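Local coordinates for protein similar to hydroxylamine oxidoreductase (Kuenenia stuttgartiensis, PDB 6H5L) that probably acts as a multiheme c-type oxidoreductase, the reducing relative of hydroxylamine oxidoreductase in a large anammox electron-transfer complex, at residues His238-Tyr244 / Lys473-Gln479. Residue numbers count along the deposited sequence, not the author numbering.
With HEC (heme c), chain I.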
ATOM      1  N   HIS A 238      37.379  21.299  26.081  1.00 19.34           N
ATOM      2  CA  HIS A 238      36.016  21.660  25.713  1.00 23.00           C
ATOM      3  C   HIS A 238      35.204  20.399  25.442  1.00 25.10           C
ATOM      4  O   HIS A 238      35.012  20.021  24.279  1.00 25.99           O
ATOM      5  CB  HIS A 238      35.998  22.591  24.496  1.00 23.79           C
ATOM      6  CG  HIS A 238      37.064  22.295  23.488  1.00 24.98           C
ATOM      7  ND1 HIS A 238      37.061  21.156  22.710  1.00 26.99           N
ATOM      8  CD2 HIS A 238      38.164  22.996  23.123  1.00 29.12           C
ATOM      9  CE1 HIS A 238      38.116  21.168  21.914  1.00 26.98           C
ATOM     10  NE2 HIS A 238      38.802  22.272  22.146  1.00 31.64           N
ATOM     11  N   PRO A 239      34.714  19.718  26.483  1.00 20.67           N
ATOM     12  CA  PRO A 239      33.942  18.477  26.295  1.00 17.51           C
ATOM     13  C   PRO A 239      32.488  18.751  25.922  1.00 20.04           C
ATOM     14  O   PRO A 239      31.549  18.319  26.594  1.00 15.68           O
ATOM     15  CB  PRO A 239      34.077  17.804  27.665  1.00 16.57           C
ATOM     16  CG  PRO A 239      34.103  18.954  28.609  1.00 14.44           C
ATOM     17  CD  PRO A 239      34.869  20.054  27.910  1.00 21.93           C
ATOM     18  N   ASP A 240      32.298  19.488  24.828  1.00 20.91           N
ATOM     19  CA  ASP A 240      30.953  19.908  24.451  1.00 18.89           C
ATOM     20  C   ASP A 240      30.125  18.737  23.942  1.00 16.52           C
ATOM     21  O   ASP A 240      28.941  18.616  24.278  1.00 19.90           O
ATOM     22  CB  ASP A 240      31.032  21.006  23.397  1.00 17.65           C
ATOM     23  CG  ASP A 240      31.916  22.154  23.820  1.00 20.10           C
ATOM     24  OD1 ASP A 240      31.938  22.470  25.026  1.00 27.26           O
ATOM     25  OD2 ASP A 240      32.593  22.736  22.948  1.00 17.49           O
ATOM     26  N   ALA A 241      30.724  17.873  23.120  1.00 18.34           N
ATOM     27  CA  ALA A 241      29.997  16.721  22.595  1.00 15.21           C
ATOM     28  C   ALA A 241      29.586  15.771  23.712  1.00 15.26           C
ATOM     29  O   ALA A 241      28.455  15.270  23.730  1.00 18.37           O
ATOM     30  CB  ALA A 241      30.852  15.993  21.560  1.00 13.02           C
ATOM     31  N   GLU A 242      30.493  15.509  24.655  1.00 14.75           N
ATOM     32  CA  GLU A 242      30.183  14.589  25.744  1.00 13.75           C
ATOM     33  C   GLU A 242      29.153  15.182  26.696  1.00 17.04           C
ATOM     34  O   GLU A 242      28.226  14.488  27.128  1.00 22.41           O
ATOM     35  CB  GLU A 242      31.457  14.218  26.503  1.00 16.32           C
ATOM     36  CG  GLU A 242      32.579  13.661  25.639  1.00 13.70           C
ATOM     37  CD  GLU A 242      33.502  14.741  25.107  1.00 18.04           C
ATOM     38  OE1 GLU A 242      33.004  15.823  24.731  1.00 23.64           O
ATOM     39  OE2 GLU A 242      34.728  14.511  25.075  1.00 23.93           O
ATOM     40  N   SER A 243      29.297  16.466  27.035  1.00 16.97           N
ATOM     41  CA  SER A 243      28.390  17.075  28.003  1.00 17.79           C
ATOM     42  C   SER A 243      26.979  17.206  27.443  1.00 16.79           C
ATOM     43  O   SER A 243      25.999  16.995  28.166  1.00 21.26           O
ATOM     44  CB  SER A 243      28.922  18.438  28.443  1.00 13.98           C
ATOM     45  OG  SER A 243      29.148  19.284  27.330  1.00 23.61           O
ATOM     46  N   TYR A 244      26.844  17.555  26.164  1.00 17.75           N
ATOM     47  CA  TYR A 244      25.513  17.612  25.569  1.00 19.00           C
ATOM     48  C   TYR A 244      24.969  16.214  25.310  1.00 21.99           C
ATOM     49  O   TYR A 244      23.845  15.890  25.713  1.00 28.84           O
ATOM     50  CB  TYR A 244      25.532  18.416  24.270  1.00 11.22           C
ATOM     51  CG  TYR A 244      24.283  18.196  23.441  1.00 23.77           C
ATOM     52  CD1 TYR A 244      23.075  18.776  23.806  1.00 21.68           C
ATOM     53  CD2 TYR A 244      24.308  17.396  22.303  1.00 20.71           C
ATOM     54  CE1 TYR A 244      21.927  18.570  23.060  1.00 18.50           C
ATOM     55  CE2 TYR A 244      23.165  17.187  21.550  1.00 14.51           C
ATOM     56  CZ  TYR A 244      21.979  17.779  21.935  1.00 20.46           C
ATOM     57  OH  TYR A 244      20.835  17.582  21.198  1.00 14.92           O
ATOM     58  N   LYS A 473      31.603  23.274  31.045  1.00 14.81           N
ATOM     59  CA  LYS A 473      30.760  22.776  29.965  1.00 20.57           C
ATOM     60  C   LYS A 473      29.734  21.768  30.468  1.00 23.14           C
ATOM     61  O   LYS A 473      28.613  21.718  29.947  1.00 17.27           O
ATOM     62  CB  LYS A 473      31.626  22.162  28.867  1.00 21.63           C
ATOM     63  CG  LYS A 473      32.478  23.182  28.127  1.00 17.56           C
ATOM     64  CD  LYS A 473      31.625  24.331  27.614  1.00 18.56           C
ATOM     65  CE  LYS A 473      32.447  25.304  26.788  1.00 19.33           C
ATOM     66  NZ  LYS A 473      33.000  24.665  25.565  1.00 23.09           N
ATOM     67  N   GLY A 474      30.090  20.963  31.470  1.00 18.88           N
ATOM     68  CA  GLY A 474      29.117  20.054  32.054  1.00 17.09           C
ATOM     69  C   GLY A 474      27.990  20.784  32.760  1.00 19.38           C
ATOM     70  O   GLY A 474      26.827  20.379  32.674  1.00 15.76           O
ATOM     71  N   THR A 475      28.318  21.871  33.464  1.00 19.24           N
ATOM     72  CA  THR A 475      27.289  22.659  34.134  1.00 18.94           C
ATOM     73  C   THR A 475      26.422  23.406  33.127  1.00 16.17           C
ATOM     74  O   THR A 475      25.197  23.472  33.283  1.00 15.51           O
ATOM     75  CB  THR A 475      27.932  23.640  35.118  1.00 15.06           C
ATOM     76  OG1 THR A 475      28.719  22.916  36.070  1.00 16.05           O
ATOM     77  CG2 THR A 475      26.867  24.443  35.854  1.00 13.93           C
ATOM     78  N   ALA A 476      27.037  23.961  32.080  1.00 15.19           N
ATOM     79  CA  ALA A 476      26.278  24.745  31.113  1.00 18.75           C
ATOM     80  C   ALA A 476      25.403  23.868  30.226  1.00 17.12           C
ATOM     81  O   ALA A 476      24.338  24.311  29.781  1.00 16.79           O
ATOM     82  CB  ALA A 476      27.227  25.584  30.256  1.00 12.93           C
ATOM     83  N   HIS A 477      25.824  22.634  29.958  1.00 18.03           N
ATOM     84  CA  HIS A 477      25.086  21.730  29.086  1.00 15.29           C
ATOM     85  C   HIS A 477      24.263  20.702  29.855  1.00 18.48           C
ATOM     86  O   HIS A 477      23.777  19.739  29.251  1.00 22.32           O
ATOM     87  CB  HIS A 477      26.046  21.028  28.124  1.00 13.33           C
ATOM     88  CG  HIS A 477      26.605  21.931  27.067  1.00 14.26           C
ATOM     89  ND1 HIS A 477      27.853  21.746  26.515  1.00 15.59           N
ATOM     90  CD2 HIS A 477      26.081  23.021  26.459  1.00 12.70           C
ATOM     91  CE1 HIS A 477      28.077  22.686  25.612  1.00 19.30           C
ATOM     92  NE2 HIS A 477      27.016  23.472  25.559  1.00 21.57           N
ATOM     93  N   ALA A 478      24.107  20.882  31.168  1.00 19.45           N
ATOM     94  CA  ALA A 478      23.218  20.059  31.994  1.00 16.97           C
ATOM     95  C   ALA A 478      23.645  18.591  32.001  1.00 21.83           C
ATOM     96  O   ALA A 478      22.834  17.682  31.810  1.00 18.92           O
ATOM     97  CB  ALA A 478      21.760  20.207  31.548  1.00 15.52           C
ATOM     98  N   GLN A 479      24.935  18.361  32.231  1.00 18.99           N
ATOM     99  CA  GLN A 479      25.480  17.018  32.417  1.00 18.93           C
ATOM    100  C   GLN A 479      26.134  16.989  33.794  1.00 20.11           C
ATOM    101  O   GLN A 479      27.221  17.544  33.984  1.00 22.90           O
ATOM    102  CB  GLN A 479      26.468  16.658  31.310  1.00 20.65           C
ATOM    103  CG  GLN A 479      26.378  15.210  30.853  1.00 17.32           C
ATOM    104  CD  GLN A 479      26.528  14.225  31.996  1.00 24.42           C
ATOM    105  OE1 GLN A 479      27.437  14.345  32.816  1.00 32.29           O
ATOM    106  NE2 GLN A 479      25.631  13.248  32.057  1.00 19.60           N
TER
HETATM  107 FE   HEC I 607      26.461  24.934  24.308  1.00 20.92          FE
HETATM  108  CHA HEC I 607      28.209  27.133  26.178  1.00 17.31           C
HETATM  109  CHB HEC I 607      29.270  24.250  22.420  1.00 21.03           C
HETATM  110  CHC HEC I 607      24.771  22.471  22.609  1.00 19.97           C
HETATM  111  CHD HEC I 607      23.467  26.000  25.667  1.00 17.96           C
HETATM  112  NA  HEC I 607      28.411  25.497  24.355  1.00 19.95           N
HETATM  113  C1A HEC I 607      28.858  26.568  25.102  1.00 21.40           C
HETATM  114  C2A HEC I 607      30.130  26.983  24.548  1.00 21.40           C
HETATM  115  C3A HEC I 607      30.423  26.193  23.514  1.00 18.89           C
HETATM  116  C4A HEC I 607      29.347  25.240  23.370  1.00 20.53           C
HETATM  117  CMA HEC I 607      31.682  26.272  22.626  1.00 21.85           C
HETATM  118  CAA HEC I 607      30.992  28.144  25.064  1.00 17.61           C
HETATM  119  CBA HEC I 607      30.543  29.428  24.381  1.00 16.48           C
HETATM  120  CGA HEC I 607      29.566  30.141  25.277  1.00 17.77           C
HETATM  121  O1A HEC I 607      28.381  30.275  24.879  1.00 19.89           O
HETATM  122  O2A HEC I 607      29.969  30.564  26.390  1.00 27.65           O
HETATM  123  NB  HEC I 607      26.921  23.640  22.756  1.00 17.12           N
HETATM  124  C1B HEC I 607      28.172  23.452  22.204  1.00 16.39           C
HETATM  125  C2B HEC I 607      28.131  22.266  21.378  1.00 11.74           C
HETATM  126  C3B HEC I 607      26.890  21.777  21.421  1.00 13.11           C
HETATM  127  C4B HEC I 607      26.103  22.629  22.294  1.00 15.28           C
HETATM  128  CMB HEC I 607      29.311  21.713  20.554  1.00 10.75           C
HETATM  129  CAB HEC I 607      26.378  20.522  20.681  1.00 11.92           C
HETATM  130  CBB HEC I 607      27.064  19.234  21.193  1.00 11.03           C
HETATM  131  NC  HEC I 607      24.481  24.382  24.125  1.00 19.34           N
HETATM  132  C1C HEC I 607      24.019  23.278  23.435  1.00 17.48           C
HETATM  133  C2C HEC I 607      22.660  23.010  23.870  1.00 14.98           C
HETATM  134  C3C HEC I 607      22.256  24.071  24.577  1.00 22.89           C
HETATM  135  C4C HEC I 607      23.419  24.897  24.843  1.00 18.70           C
HETATM  136  CMC HEC I 607      21.717  22.000  23.181  1.00 17.12           C
HETATM  137  CAC HEC I 607      20.843  24.292  25.167  1.00 18.69           C
HETATM  138  CBC HEC I 607      20.561  23.271  26.290  1.00 31.57           C
HETATM  139  ND  HEC I 607      25.910  26.365  25.701  1.00 20.51           N
HETATM  140  C1D HEC I 607      24.612  26.601  26.148  1.00 22.54           C
HETATM  141  C2D HEC I 607      24.661  27.589  27.203  1.00 18.66           C
HETATM  142  C3D HEC I 607      26.146  27.941  27.364  1.00 17.36           C
HETATM  143  C4D HEC I 607      26.844  27.136  26.387  1.00 20.17           C
HETATM  144  CMD HEC I 607      23.475  28.167  28.005  1.00 14.29           C
HETATM  145  CAD HEC I 607      26.759  28.956  28.350  1.00 22.69           C
HETATM  146  CBD HEC I 607      26.573  30.349  27.754  1.00 20.82           C
HETATM  147  CGD HEC I 607      27.209  31.385  28.640  1.00 19.22           C
HETATM  148  O1D HEC I 607      26.583  31.769  29.662  1.00 24.31           O
HETATM  149  O2D HEC I 607      28.340  31.831  28.318  1.00 19.80           O
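Pro239 opens the short helix 240-245 from its N-cap position, where a ring lacking an N-H costs no helical hydrogen bond, and its CD packs 3.9 Å from CG of Lys473. Next, Asp240 pairs its carboxylate with the lysine: OD1 lies a very short 2.5 Å from Lys473 NZ in a buried salt bridge, while OD2 is held by His233. The same ammonium also reaches a propionate of a second heme c. One turn on, Ser243 is small enough for its CB to sit 4.0 Å from Gly474 CA. Its hydroxyl relays a chain of bonds: His477 ND1 donates to Ser243 OG (2.9 Å), which donates to Pro239 O (2.7 Å). With ND1 so engaged, His477 NE2 ligates the heme iron at 2.0 Å, His284 completing a bis-histidine site. Tyr244 offers nonpolar ring carbons to the heme, CE1 3.4 Å from methyl CMC. Helix 240-245 packs against the C-terminal end of helix 455-476 beside the heme, with helix 356-389 touching Thr475 and Ala476, and helix 248-256 touching Tyr244.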